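Local coordinates for bacteriocin immunity protein (Pseudomonas aeruginosa, PDB 6W0V) that binds the nuclease domain of its cognate bacteriocin, pyocin S8, and probably protects the producing cell by holding its DNase activity in check, at residues T47-F51 and V64-I68. The protein carries 1 engineered substitution. Numbering follows the deposited sequence.
Sequences TDIIF and VLKRI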
loop_
_atom_site.group_PDB
_atom_site.type_symbol
_atom_site.label_atom_id
_atom_site.label_comp_id
_atom_site.label_asym_id
_atom_site.label_seq_id
_atom_site.Cartn_x
_atom_site.Cartn_y
_atom_site.Cartn_z
ATOM N N THR B 47 1.355 4.131 -10.006
ATOM C CA THR B 47 1.989 4.023 -8.681
ATOM C C THR B 47 3.071 2.951 -8.700
ATOM O O THR B 47 3.909 2.975 -7.802
ATOM C CB THR B 47 0.939 3.718 -7.616
ATOM O OG1 THR B 47 0.207 2.570 -8.043
ATOM C CG2 THR B 47 0.002 4.884 -7.391
ATOM N N ASP B 48 3.053 2.045 -9.675
ATOM C CA ASP B 48 4.049 0.950 -9.720
ATOM C C ASP B 48 5.440 1.557 -9.797
ATOM O O ASP B 48 6.365 0.963 -9.280
ATOM C CB ASP B 48 3.860 0.044 -10.925
ATOM C CG ASP B 48 2.651 -0.848 -10.801
ATOM O OD1 ASP B 48 1.924 -0.702 -9.795
ATOM O OD2 ASP B 48 2.453 -1.660 -11.697
ATOM N N ILE B 49 5.547 2.711 -10.437
ATOM C CA ILE B 49 6.863 3.351 -10.672
ATOM C C ILE B 49 7.482 3.700 -9.313
ATOM O O ILE B 49 8.707 3.734 -9.203
ATOM C CB ILE B 49 6.666 4.553 -11.609
ATOM C CG1 ILE B 49 7.850 4.704 -12.561
ATOM C CG2 ILE B 49 6.338 5.812 -10.828
ATOM C CD1 ILE B 49 7.916 3.587 -13.586
ATOM N N ILE B 50 6.654 3.892 -8.284
ATOM C CA ILE B 50 7.120 4.161 -6.902
ATOM C C ILE B 50 7.152 2.848 -6.129
ATOM O O ILE B 50 8.159 2.549 -5.493
ATOM C CB ILE B 50 6.180 5.158 -6.211
ATOM C CG1 ILE B 50 6.080 6.468 -6.997
ATOM C CG2 ILE B 50 6.626 5.379 -4.779
ATOM C CD1 ILE B 50 4.893 7.308 -6.612
ATOM N N PHE B 51 6.031 2.133 -6.129
ATOM C CA PHE B 51 5.778 1.058 -5.144
ATOM C C PHE B 51 6.219 -0.308 -5.644
ATOM O O PHE B 51 6.415 -1.186 -4.822
ATOM C CB PHE B 51 4.306 1.052 -4.763
ATOM C CG PHE B 51 3.974 2.250 -3.930
ATOM C CD1 PHE B 51 4.196 2.235 -2.563
ATOM C CD2 PHE B 51 3.507 3.410 -4.514
ATOM C CE1 PHE B 51 3.946 3.363 -1.804
ATOM C CE2 PHE B 51 3.236 4.528 -3.747
ATOM C CZ PHE B 51 3.461 4.502 -2.394
ATOM N N VAL B 64 12.839 6.401 -8.824
ATOM C CA VAL B 64 11.476 6.836 -9.214
ATOM C C VAL B 64 11.613 8.043 -10.132
ATOM O O VAL B 64 10.967 8.076 -11.169
ATOM C CB VAL B 64 10.624 7.197 -7.995
ATOM C CG1 VAL B 64 9.307 7.815 -8.435
ATOM C CG2 VAL B 64 10.407 5.998 -7.083
ATOM N N LEU B 65 12.417 9.018 -9.718
ATOM C CA LEU B 65 12.579 10.264 -10.491
ATOM C C LEU B 65 13.108 9.892 -11.870
ATOM O O LEU B 65 12.554 10.378 -12.851
ATOM C CB LEU B 65 13.533 11.199 -9.761
ATOM C CG LEU B 65 13.757 12.529 -10.466
ATOM C CD1 LEU B 65 12.515 13.404 -10.397
ATOM C CD2 LEU B 65 14.962 13.234 -9.868
ATOM N N LYS B 66 14.118 9.026 -11.920
ATOM C CA LYS B 66 14.678 8.559 -13.207
ATOM C C LYS B 66 13.576 7.909 -14.041
ATOM O O LYS B 66 13.433 8.215 -15.211
ATOM C CB LYS B 66 15.788 7.538 -12.984
ATOM C CG LYS B 66 16.472 7.121 -14.275
ATOM C CD LYS B 66 17.398 5.950 -14.143
ATOM C CE LYS B 66 16.691 4.626 -14.307
ATOM N NZ LYS B 66 17.648 3.510 -14.493
ATOM N N ARG B 67 12.813 6.997 -13.456
ATOM C CA ARG B 67 11.801 6.261 -14.245
ATOM C C ARG B 67 10.797 7.264 -14.811
ATOM O O ARG B 67 10.379 7.109 -15.973
ATOM C CB ARG B 67 11.168 5.180 -13.379
ATOM C CG ARG B 67 12.139 4.050 -13.086
ATOM C CD ARG B 67 11.423 2.886 -12.458
ATOM N NE ARG B 67 11.009 3.110 -11.089
ATOM C CZ ARG B 67 11.805 3.038 -10.029
ATOM N NH1 ARG B 67 13.097 2.809 -10.167
ATOM N NH2 ARG B 67 11.311 3.182 -8.814
ATOM N N ILE B 68 10.457 8.287 -14.036
ATOM C CA ILE B 68 9.472 9.308 -14.477
ATOM C C ILE B 68 10.103 10.142 -15.574
ATOM O O ILE B 68 9.486 10.322 -16.611
ATOM C CB ILE B 68 9.027 10.169 -13.294
ATOM C CG1 ILE B 68 8.172 9.318 -12.360
ATOM C CG2 ILE B 68 8.302 11.408 -13.776
ATOM C CD1 ILE B 68 7.814 9.986 -11.072
HETATM O O HOH W 1 10.938 2.725 -6.089
#
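The backbone carbonyl oxygen Ile49 O is gripped side-on by Arg67, which turns two nitrogens of one guanidinium edge onto it. The contact joins the short helix 48-51 to helix 61-74 in the four-helix fold of the colicin/pyocin immunity family. Arg67 NH2 gives the straighter bond (2.7 Å to Ile49 O, N-H...O 155°), nearly in line with the carbonyl; Arg67 NE, 3.0 Å from Ile49 O, uses a lone pair in the carbonyl plane. Both bonds lie within the guanidinium plane, and a third nitrogen, NH1, bonds Glu58 O, which fixes the rotation of the group. The arginine chain bends at chi3 (-72°) to bring NE and NH2 round to the oxygen. Beside these bonds the side chains of Ile49 and Arg67 run past each other in opposite directions, Ile49 CG1 lying 3.5 Å from Arg67 CB. Val64 CG1 packs 3.8 Å from Ile50 CG1; Ile50 in turn rests on Leu19 of helix 9-21 and Val38 of helix 27-41. Helix 48-51 also meets the pyocin S8 chain: Phe51 stacks on Phe81 of that chain and Asp48 OD1 accepts from its Lys84 N. A water donates to Ile50 O at 2.8 Å and takes a weak bond from Arg67 NH2.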